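Side-chain contacts in aminotransferase TlmJ (PDB 5UID), which probably transfers amino groups with the help of pyridoxal 5'-phosphate, as a member of the DegT/DnrJ/EryC1 aminotransferase family from Streptoalloteichus hindustanus: residues Pro12-Gly15 with Glu16-Ala20; Ser256-Leu259 with Arg260-Pro263; Glu24-Ser28 with Gly29-Arg33. All coordinates share one frame; numbering follows the deposited sequence.

How the contacts relate
Contacts 1 and 3 are the two ends of one helix, 16-28: contact 1 is the way in and contact 3 the way out, with centres about 17 Å apart. Contact 2, much later in the chain, is a piece of the long helix 249-280. Its centre lies about 11 Å from that of contact 1, and the two touch: Glu18 reaches Gln258 and Arg261. Contact 3 is about 20 Å from contact 2 between centres, without touching it, although Val25 and Leu31 rest on an earlier part of helix 249-280. Contacts 1 and 3 also meet the second subunit, which places helix 16-28 between helix 249-280 and the dimer interface.

Contact 1. Residues Pro12-Gly15 with Glu16-Ala20; sequences PTLG and EAELA. With SO4 (sulfate ion), chain I.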
ATOM      1  N   PRO A  12     -10.915 -11.440 -11.806  1.00 27.14           N
ATOM      2  CA  PRO A  12     -10.619 -12.408 -10.746  1.00 22.34           C
ATOM      3  C   PRO A  12     -11.833 -13.259 -10.403  1.00 28.25           C
ATOM      4  O   PRO A  12     -12.973 -12.941 -10.749  1.00 30.96           O
ATOM      5  CB  PRO A  12     -10.225 -11.514  -9.565  1.00 24.57           C
ATOM      6  CG  PRO A  12     -11.032 -10.276  -9.771  1.00 30.85           C
ATOM      7  CD  PRO A  12     -11.174 -10.089 -11.270  1.00 25.00           C
ATOM      8  N   THR A  13     -11.568 -14.364  -9.705  1.00 27.25           N
ATOM      9  CA  THR A  13     -12.619 -15.261  -9.221  1.00 29.53           C
ATOM     10  C   THR A  13     -12.410 -15.484  -7.726  1.00 31.06           C
ATOM     11  O   THR A  13     -11.575 -16.298  -7.323  1.00 31.20           O
ATOM     12  CB  THR A  13     -12.630 -16.591  -9.976  1.00 26.48           C
ATOM     13  OG1 THR A  13     -11.325 -17.185  -9.946  1.00 24.65           O
ATOM     14  CG2 THR A  13     -13.064 -16.385 -11.421  1.00 24.24           C
ATOM     15  N   LEU A  14     -13.162 -14.751  -6.911  1.00 27.47           N
ATOM     16  CA  LEU A  14     -13.167 -14.922  -5.464  1.00 28.25           C
ATOM     17  C   LEU A  14     -14.596 -15.188  -5.014  1.00 25.36           C
ATOM     18  O   LEU A  14     -15.525 -14.496  -5.443  1.00 25.55           O
ATOM     19  CB  LEU A  14     -12.598 -13.689  -4.753  1.00 25.11           C
ATOM     20  CG  LEU A  14     -11.071 -13.514  -4.749  1.00 24.97           C
ATOM     21  CD1 LEU A  14     -10.522 -13.127  -6.117  1.00 26.76           C
ATOM     22  CD2 LEU A  14     -10.651 -12.494  -3.700  1.00 24.75           C
ATOM     23  N   GLY A  15     -14.770 -16.193  -4.158  1.00 33.02           N
ATOM     24  CA  GLY A  15     -16.100 -16.609  -3.759  1.00 33.14           C
ATOM     25  C   GLY A  15     -16.228 -17.034  -2.309  1.00 35.32           C
ATOM     26  O   GLY A  15     -15.669 -16.391  -1.414  1.00 27.61           O
ATOM     27  N   GLU A  16     -16.959 -18.128  -2.071  1.00 33.73           N
ATOM     28  CA  GLU A  16     -17.296 -18.523  -0.706  1.00 36.54           C
ATOM     29  C   GLU A  16     -16.061 -18.923   0.093  1.00 36.71           C
ATOM     30  O   GLU A  16     -15.959 -18.599   1.284  1.00 35.48           O
ATOM     31  CB  GLU A  16     -18.311 -19.666  -0.724  1.00 43.48           C
ATOM     32  CG  GLU A  16     -19.700 -19.259  -1.192  1.00 59.58           C
ATOM     33  CD  GLU A  16     -20.404 -18.325  -0.221  1.00 64.85           C
ATOM     34  OE1 GLU A  16     -19.979 -18.236   0.951  1.00 63.39           O
ATOM     35  OE2 GLU A  16     -21.390 -17.679  -0.634  1.00 68.38           O
ATOM     36  N   ALA A  17     -15.117 -19.630  -0.532  1.00 32.86           N
ATOM     37  CA  ALA A  17     -13.926 -20.060   0.194  1.00 35.08           C
ATOM     38  C   ALA A  17     -13.088 -18.866   0.634  1.00 39.02           C
ATOM     39  O   ALA A  17     -12.561 -18.847   1.753  1.00 42.89           O
ATOM     40  CB  ALA A  17     -13.098 -21.017  -0.663  1.00 27.23           C
ATOM     41  N   GLU A  18     -12.960 -17.855  -0.230  1.00 32.55           N
ATOM     42  CA  GLU A  18     -12.249 -16.641   0.158  1.00 25.68           C
ATOM     43  C   GLU A  18     -13.025 -15.859   1.213  1.00 26.86           C
ATOM     44  O   GLU A  18     -12.427 -15.256   2.112  1.00 22.17           O
ATOM     45  CB  GLU A  18     -11.983 -15.769  -1.071  1.00 25.62           C
ATOM     46  CG  GLU A  18     -10.946 -16.325  -2.046  1.00 27.70           C
ATOM     47  CD  GLU A  18     -11.494 -17.408  -2.966  1.00 31.29           C
ATOM     48  OE1 GLU A  18     -12.704 -17.710  -2.895  1.00 29.78           O
ATOM     49  OE2 GLU A  18     -10.707 -17.957  -3.768  1.00 24.90           O
ATOM     50  N   LEU A  19     -14.358 -15.858   1.118  1.00 28.88           N
ATOM     51  CA  LEU A  19     -15.171 -15.178   2.123  1.00 32.15           C
ATOM     52  C   LEU A  19     -15.028 -15.837   3.487  1.00 26.97           C
ATOM     53  O   LEU A  19     -14.942 -15.148   4.510  1.00 27.30           O
ATOM     54  CB  LEU A  19     -16.638 -15.164   1.698  1.00 29.30           C
ATOM     55  CG  LEU A  19     -17.065 -14.132   0.657  1.00 32.88           C
ATOM     56  CD1 LEU A  19     -18.466 -14.447   0.155  1.00 33.70           C
ATOM     57  CD2 LEU A  19     -16.998 -12.723   1.239  1.00 24.91           C
ATOM     58  N   ALA A  20     -15.006 -17.171   3.521  1.00 28.19           N
ATOM     59  CA  ALA A  20     -14.872 -17.876   4.793  1.00 31.75           C
ATOM     60  C   ALA A  20     -13.544 -17.549   5.462  1.00 32.43           C
ATOM     61  O   ALA A  20     -13.472 -17.440   6.691  1.00 31.85           O
ATOM     62  CB  ALA A  20     -15.015 -19.383   4.578  1.00 27.13           C
TER
HETATM   63  S   SO4 I 405     -17.738 -19.772  -5.328  0.86 80.00           S
HETATM   64  O1  SO4 I 405     -16.421 -19.260  -5.695  0.86 78.58           O
HETATM   65  O2  SO4 I 405     -17.587 -21.058  -4.655  0.86 86.35           O
HETATM   66  O3  SO4 I 405     -18.544 -19.946  -6.533  0.86 84.71           O
HETATM   67  O4  SO4 I 405     -18.407 -18.831  -4.433  0.86 77.14           O
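Glu18 turns back from the first turn of its helix to take the N-H of Gly15. Gly15 N lies 2.9 Å from Glu18 OE1, and at 170° the bond is nearly straight, although it meets the oxygen from above the carboxylate, 56° out of its plane. The bend that makes this possible is at chi2 (79°), which turns the carboxylate back toward the Gly15 N-H. The folded methylene is used as well: Glu18 CG sits 3.9 Å from Leu14 CG, the two side chains crossing at about a right angle. With Gly15 as N-cap of helix 16-28, this is the half of a capping box that runs from the third helical residue back to the cap; glycine has no side chain to return the other half. The carbonyl of the cap opens the helical bonding, Leu19 N standing 2.9 Å from Gly15 O in the carbonyl plane, and Leu19 CG leans on Gly15 O at 3.4 Å. Glu16 N, in the first turn, gives its hydrogen to a sulfate ion, probably from the crystallisation liquor, with O4 of the sulfate 2.9 Å away. The other oxygen of Glu18, OE2, is bonded to Gln258 and salt-bridged to Arg261, and the side chain packs on Phe26 of the second subunit. With an alanine here the carboxylate is gone, which would probably leave the Gly15 N-H without its acceptor, Arg261 without this counter-charge and a gap beside Leu14. Glu16, by contrast, directs its carboxylate to Arg23 of the second subunit.

Contact 2. Residues Ser256-Leu259 with Arg260-Pro263; sequences SVQL and RRLP
Arg260 folds back over the turn that precedes it, laying one face of its guanidinium on the carbonyl of Ser256. Ser256 O stands over the centre of the group, with Arg260 CZ 3.5 Å away; the bend at chi3 (-73°) brings the group round to it. Ser256 O also accepts the helical bond from Arg260 N at 3.2 Å, the donor tilted 35° from the carbonyl plane, so one carbonyl meets both the backbone and the charged end of one residue.

Carbon atoms also pack against polar ones: Val257 CG2 touches Arg260 NH2 at 3.6 Å, and Arg261 rests its CG on Val257 O, 3.4 Å apart, the acceptor that its own N also bonds. The apolar pair is on the side facing helix 35-48, where Leu259 CD1 and Leu262 CD2 meet at 4.0 Å, and both leucines lean on His47.

In the backbone, Leu262 N makes a weak bond to Leu259 O, three residues back. Pro263 has no N-H to give, and its CD packs 3.6 Å from Leu259 O, where helix 249-280 kinks.

Among the polar ends, Gln258 NE2 and Arg261 NH1 come to 4.2 Å of each other with their planes 79° apart. Both are donors with Glu18 OE2 as shared acceptor; Gln258 NE2 has a second acceptor in Thr13 O, while Gln258 OE1 accepts from Val190 N. Cationic and neutral donors gripping one carboxylate oxygen would be expected to favour the charged form of that acid and to tie the two helices together.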
ATOM      1  N   SER A 256      -3.769 -17.445   0.640  1.00 22.37           N
ATOM      2  CA  SER A 256      -3.622 -18.883   0.825  1.00 32.64           C
ATOM      3  C   SER A 256      -4.732 -19.645   0.112  1.00 30.69           C
ATOM      4  O   SER A 256      -4.499 -20.727  -0.438  1.00 28.47           O
ATOM      5  CB  SER A 256      -3.603 -19.226   2.315  1.00 27.14           C
ATOM      6  OG  SER A 256      -2.387 -18.819   2.913  1.00 44.72           O
ATOM      7  N   VAL A 257      -5.947 -19.091   0.105  1.00 29.77           N
ATOM      8  CA  VAL A 257      -7.050 -19.738  -0.597  1.00 30.22           C
ATOM      9  C   VAL A 257      -6.832 -19.665  -2.104  1.00 26.12           C
ATOM     10  O   VAL A 257      -6.986 -20.663  -2.818  1.00 24.13           O
ATOM     11  CB  VAL A 257      -8.394 -19.108  -0.187  1.00 30.53           C
ATOM     12  CG1 VAL A 257      -9.531 -19.709  -0.998  1.00 28.59           C
ATOM     13  CG2 VAL A 257      -8.642 -19.296   1.304  1.00 29.28           C
ATOM     14  N   GLN A 258      -6.462 -18.485  -2.607  1.00 29.01           N
ATOM     15  CA  GLN A 258      -6.222 -18.330  -4.040  1.00 32.03           C
ATOM     16  C   GLN A 258      -5.057 -19.196  -4.504  1.00 29.59           C
ATOM     17  O   GLN A 258      -5.077 -19.729  -5.621  1.00 35.67           O
ATOM     18  CB  GLN A 258      -5.961 -16.860  -4.372  1.00 26.66           C
ATOM     19  CG  GLN A 258      -7.184 -15.967  -4.254  1.00 29.85           C
ATOM     20  CD  GLN A 258      -7.999 -15.919  -5.532  1.00 25.26           C
ATOM     21  OE1 GLN A 258      -7.504 -15.505  -6.582  1.00 23.27           O
ATOM     22  NE2 GLN A 258      -9.255 -16.345  -5.450  1.00 25.12           N
ATOM     23  N   LEU A 259      -4.033 -19.348  -3.662  1.00 26.20           N
ATOM     24  CA  LEU A 259      -2.886 -20.170  -4.037  1.00 28.02           C
ATOM     25  C   LEU A 259      -3.287 -21.630  -4.218  1.00 26.05           C
ATOM     26  O   LEU A 259      -2.828 -22.294  -5.155  1.00 27.02           O
ATOM     27  CB  LEU A 259      -1.781 -20.034  -2.989  1.00 24.15           C
ATOM     28  CG  LEU A 259      -0.476 -20.776  -3.276  1.00 29.11           C
ATOM     29  CD1 LEU A 259       0.050 -20.416  -4.658  1.00 27.51           C
ATOM     30  CD2 LEU A 259       0.558 -20.464  -2.207  1.00 33.15           C
ATOM     31  N   ARG A 260      -4.148 -22.148  -3.337  1.00 29.05           N
ATOM     32  CA  ARG A 260      -4.611 -23.526  -3.490  1.00 35.88           C
ATOM     33  C   ARG A 260      -5.449 -23.701  -4.749  1.00 35.05           C
ATOM     34  O   ARG A 260      -5.465 -24.791  -5.335  1.00 29.81           O
ATOM     35  CB  ARG A 260      -5.411 -23.960  -2.261  1.00 40.06           C
ATOM     36  CG  ARG A 260      -4.561 -24.266  -1.043  1.00 45.95           C
ATOM     37  CD  ARG A 260      -5.405 -24.824   0.093  1.00 57.97           C
ATOM     38  NE  ARG A 260      -6.231 -23.801   0.729  1.00 65.53           N
ATOM     39  CZ  ARG A 260      -5.859 -23.099   1.796  1.00 65.20           C
ATOM     40  NH1 ARG A 260      -4.671 -23.309   2.349  1.00 62.76           N
ATOM     41  NH2 ARG A 260      -6.674 -22.189   2.311  1.00 63.66           N
ATOM     42  N   ARG A 261      -6.148 -22.649  -5.176  1.00 32.22           N
ATOM     43  CA  ARG A 261      -6.951 -22.683  -6.391  1.00 34.06           C
ATOM     44  C   ARG A 261      -6.158 -22.333  -7.641  1.00 38.21           C
ATOM     45  O   ARG A 261      -6.670 -22.524  -8.750  1.00 39.51           O
ATOM     46  CB  ARG A 261      -8.139 -21.719  -6.266  1.00 27.16           C
ATOM     47  CG  ARG A 261      -9.079 -22.019  -5.105  1.00 33.95           C
ATOM     48  CD  ARG A 261     -10.230 -21.023  -5.059  1.00 33.30           C
ATOM     49  NE  ARG A 261     -11.090 -21.129  -6.234  1.00 39.65           N
ATOM     50  CZ  ARG A 261     -12.054 -20.265  -6.539  1.00 36.87           C
ATOM     51  NH1 ARG A 261     -12.283 -19.218  -5.757  1.00 34.95           N
ATOM     52  NH2 ARG A 261     -12.787 -20.445  -7.631  1.00 27.48           N
ATOM     53  N   LEU A 262      -4.929 -21.834  -7.485  1.00 34.75           N
ATOM     54  CA  LEU A 262      -4.147 -21.376  -8.634  1.00 32.07           C
ATOM     55  C   LEU A 262      -3.970 -22.440  -9.710  1.00 29.17           C
ATOM     56  O   LEU A 262      -4.156 -22.113 -10.896  1.00 26.95           O
ATOM     57  CB  LEU A 262      -2.793 -20.842  -8.152  1.00 31.63           C
ATOM     58  CG  LEU A 262      -1.823 -20.356  -9.231  1.00 28.25           C
ATOM     59  CD1 LEU A 262      -2.444 -19.232 -10.041  1.00 23.55           C
ATOM     60  CD2 LEU A 262      -0.500 -19.912  -8.616  1.00 27.61           C
ATOM     61  N   PRO A 263      -3.607 -23.694  -9.399  1.00 30.43           N
ATOM     62  CA  PRO A 263      -3.497 -24.692 -10.480  1.00 32.78           C
ATOM     63  C   PRO A 263      -4.771 -24.837 -11.295  1.00 30.57           C
ATOM     64  O   PRO A 263      -4.702 -24.970 -12.523  1.00 29.43           O
ATOM     65  CB  PRO A 263      -3.151 -25.985  -9.728  1.00 34.33           C
ATOM     66  CG  PRO A 263      -2.469 -25.521  -8.495  1.00 39.70           C
ATOM     67  CD  PRO A 263      -3.179 -24.257  -8.105  1.00 34.30           C
TER

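Contact 3. Residues Glu24-Ser28 with Gly29-Arg33; sequences EVFAS and GWLGR
At the C-terminal exit of helix 16-28, Gly29 is the first residue to leave helical angles, and Ser28 just before it forms an ST turn. The positive phi of Gly29 (75°) favours glycine, and the chain swings out of the helix there. Gly29 N bonds to Phe26 O at 3.3 Å, from well above the carbonyl plane, and only weakly to Val25 O. The serine hydroxyl does the bridging. Ser28 OG donates to Val25 O at 2.8 Å and accepts from Trp30 N at 3.2 Å, the latter bond being almost straight (168°). Chi1 of 77° puts OG between the backbone N and the carbonyl carbon, where it can meet both partners. A side-chain oxygen taking the N-H two residues on defines the ST turn, and here OG links Trp30 N to Val25 O through its own two bonds. Beyond the turn, Leu31 packs against the last turn of the helix. Leu31 CD1 lies on Val25 O at 3.6 Å, and CD2 of the same leucine is 4.1 Å from Phe26 CE1, approaching the ring obliquely; Val25 CG1 meets Leu31 CG at 4.3 Å. The side chains of Val25, Phe26 and Leu31 are buried. Val25 and Leu31 also rest on Val250 of helix 249-280, while Phe26 packs on Leu14 of the second subunit, and its side chain is about 6 Å from a bound pyridoxal phosphate, so the turn borders the dimer interface close to the cofactor. Trp30 leads its indole away from the helix, with NE1 bonded to Arg33 O at 3.2 Å. That oxygen lies close to the indole plane, yet the donor stands above the plane of the carbonyl.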
ATOM      1  N   GLU A  24     -13.249 -15.647   9.282  1.00 33.62           N
ATOM      2  CA  GLU A  24     -12.543 -16.069  10.489  1.00 34.27           C
ATOM      3  C   GLU A  24     -11.439 -15.090  10.872  1.00 28.33           C
ATOM      4  O   GLU A  24     -11.105 -14.974  12.056  1.00 34.44           O
ATOM      5  CB  GLU A  24     -11.987 -17.487  10.317  1.00 46.70           C
ATOM      6  CG  GLU A  24     -10.911 -17.654   9.264  1.00 61.97           C
ATOM      7  CD  GLU A  24     -10.488 -19.106   9.102  1.00 77.94           C
ATOM      8  OE1 GLU A  24     -11.372 -19.990   9.111  1.00 80.45           O
ATOM      9  OE2 GLU A  24      -9.273 -19.365   8.979  1.00 82.88           O
ATOM     10  N   VAL A  25     -10.871 -14.371   9.902  1.00 27.94           N
ATOM     11  CA  VAL A  25      -9.949 -13.291  10.239  1.00 31.40           C
ATOM     12  C   VAL A  25     -10.685 -12.173  10.970  1.00 26.84           C
ATOM     13  O   VAL A  25     -10.193 -11.643  11.973  1.00 29.41           O
ATOM     14  CB  VAL A  25      -9.237 -12.772   8.975  1.00 30.50           C
ATOM     15  CG1 VAL A  25      -8.379 -11.564   9.308  1.00 30.77           C
ATOM     16  CG2 VAL A  25      -8.380 -13.865   8.370  1.00 32.00           C
ATOM     17  N   PHE A  26     -11.873 -11.799  10.485  1.00 26.05           N
ATOM     18  CA  PHE A  26     -12.677 -10.795  11.180  1.00 28.62           C
ATOM     19  C   PHE A  26     -12.993 -11.232  12.604  1.00 27.76           C
ATOM     20  O   PHE A  26     -12.907 -10.430  13.543  1.00 26.75           O
ATOM     21  CB  PHE A  26     -13.977 -10.526  10.417  1.00 28.51           C
ATOM     22  CG  PHE A  26     -13.808  -9.673   9.188  1.00 29.39           C
ATOM     23  CD1 PHE A  26     -12.560  -9.198   8.816  1.00 25.68           C
ATOM     24  CD2 PHE A  26     -14.904  -9.337   8.413  1.00 22.44           C
ATOM     25  CE1 PHE A  26     -12.412  -8.416   7.689  1.00 28.46           C
ATOM     26  CE2 PHE A  26     -14.763  -8.553   7.287  1.00 25.76           C
ATOM     27  CZ  PHE A  26     -13.515  -8.090   6.924  1.00 25.31           C
ATOM     28  N   ALA A  27     -13.361 -12.502  12.785  1.00 22.35           N
ATOM     29  CA  ALA A  27     -13.717 -12.991  14.114  1.00 36.69           C
ATOM     30  C   ALA A  27     -12.514 -13.026  15.050  1.00 32.85           C
ATOM     31  O   ALA A  27     -12.670 -12.820  16.260  1.00 34.15           O
ATOM     32  CB  ALA A  27     -14.348 -14.378  14.008  1.00 25.73           C
ATOM     33  N   SER A  28     -11.315 -13.278  14.520  1.00 30.81           N
ATOM     34  CA  SER A  28     -10.127 -13.345  15.363  1.00 31.06           C
ATOM     35  C   SER A  28      -9.749 -11.989  15.944  1.00 33.09           C
ATOM     36  O   SER A  28      -9.043 -11.938  16.957  1.00 37.38           O
ATOM     37  CB  SER A  28      -8.943 -13.896  14.574  1.00 29.77           C
ATOM     38  OG  SER A  28      -8.404 -12.894  13.726  1.00 31.66           O
ATOM     39  N   GLY A  29     -10.188 -10.897  15.324  1.00 28.72           N
ATOM     40  CA  GLY A  29      -9.832  -9.573  15.779  1.00 27.27           C
ATOM     41  C   GLY A  29      -8.420  -9.136  15.460  1.00 25.35           C
ATOM     42  O   GLY A  29      -8.041  -8.016  15.826  1.00 35.33           O
ATOM     43  N   TRP A  30      -7.625  -9.974  14.795  1.00 30.20           N
ATOM     44  CA  TRP A  30      -6.261  -9.629  14.399  1.00 36.19           C
ATOM     45  C   TRP A  30      -6.235  -9.524  12.878  1.00 32.91           C
ATOM     46  O   TRP A  30      -6.105 -10.532  12.178  1.00 29.87           O
ATOM     47  CB  TRP A  30      -5.254 -10.659  14.904  1.00 39.33           C
ATOM     48  CG  TRP A  30      -3.833 -10.190  14.782  1.00 46.86           C
ATOM     49  CD1 TRP A  30      -3.015 -10.323  13.696  1.00 38.22           C
ATOM     50  CD2 TRP A  30      -3.066  -9.501  15.779  1.00 51.85           C
ATOM     51  NE1 TRP A  30      -1.787  -9.763  13.958  1.00 45.40           N
ATOM     52  CE2 TRP A  30      -1.793  -9.253  15.229  1.00 50.89           C
ATOM     53  CE3 TRP A  30      -3.333  -9.073  17.084  1.00 52.52           C
ATOM     54  CZ2 TRP A  30      -0.787  -8.596  15.939  1.00 56.45           C
ATOM     55  CZ3 TRP A  30      -2.334  -8.421  17.787  1.00 54.69           C
ATOM     56  CH2 TRP A  30      -1.077  -8.190  17.213  1.00 58.51           C
ATOM     57  N   LEU A  31      -6.361  -8.299  12.370  1.00 32.15           N
ATOM     58  CA  LEU A  31      -6.441  -8.077  10.934  1.00 30.03           C
ATOM     59  C   LEU A  31      -5.118  -7.637  10.319  1.00 25.06           C
ATOM     60  O   LEU A  31      -4.926  -7.819   9.113  1.00 30.01           O
ATOM     61  CB  LEU A  31      -7.525  -7.035  10.617  1.00 30.28           C
ATOM     62  CG  LEU A  31      -8.989  -7.497  10.559  1.00 32.19           C
ATOM     63  CD1 LEU A  31      -9.469  -8.096  11.874  1.00 34.15           C
ATOM     64  CD2 LEU A  31      -9.895  -6.348  10.144  1.00 28.93           C
ATOM     65  N   GLY A  32      -4.207  -7.078  11.109  1.00 26.18           N
ATOM     66  CA  GLY A  32      -2.912  -6.665  10.609  1.00 29.77           C
ATOM     67  C   GLY A  32      -2.000  -7.849  10.358  1.00 34.20           C
ATOM     68  O   GLY A  32      -2.394  -9.013  10.450  1.00 39.42           O
ATOM     69  N   ARG A  33      -0.748  -7.534  10.032  1.00 38.79           N
ATOM     70  CA  ARG A  33       0.252  -8.569   9.797  1.00 40.67           C
ATOM     71  C   ARG A  33       0.375  -9.476  11.015  1.00 40.24           C
ATOM     72  O   ARG A  33       0.697  -9.014  12.114  1.00 33.28           O
ATOM     73  CB  ARG A  33       1.602  -7.935   9.469  1.00 48.43           C
ATOM     74  CG  ARG A  33       2.075  -8.193   8.049  1.00 54.25           C
ATOM     75  CD  ARG A  33       3.490  -7.680   7.813  1.00 64.88           C
ATOM     76  NE  ARG A  33       4.496  -8.457   8.531  1.00 73.95           N
ATOM     77  CZ  ARG A  33       5.179  -8.013   9.582  1.00 79.44           C
ATOM     78  NH1 ARG A  33       4.971  -6.788  10.043  1.00 82.71           N
ATOM     79  NH2 ARG A  33       6.075  -8.794  10.169  1.00 81.97           N
TER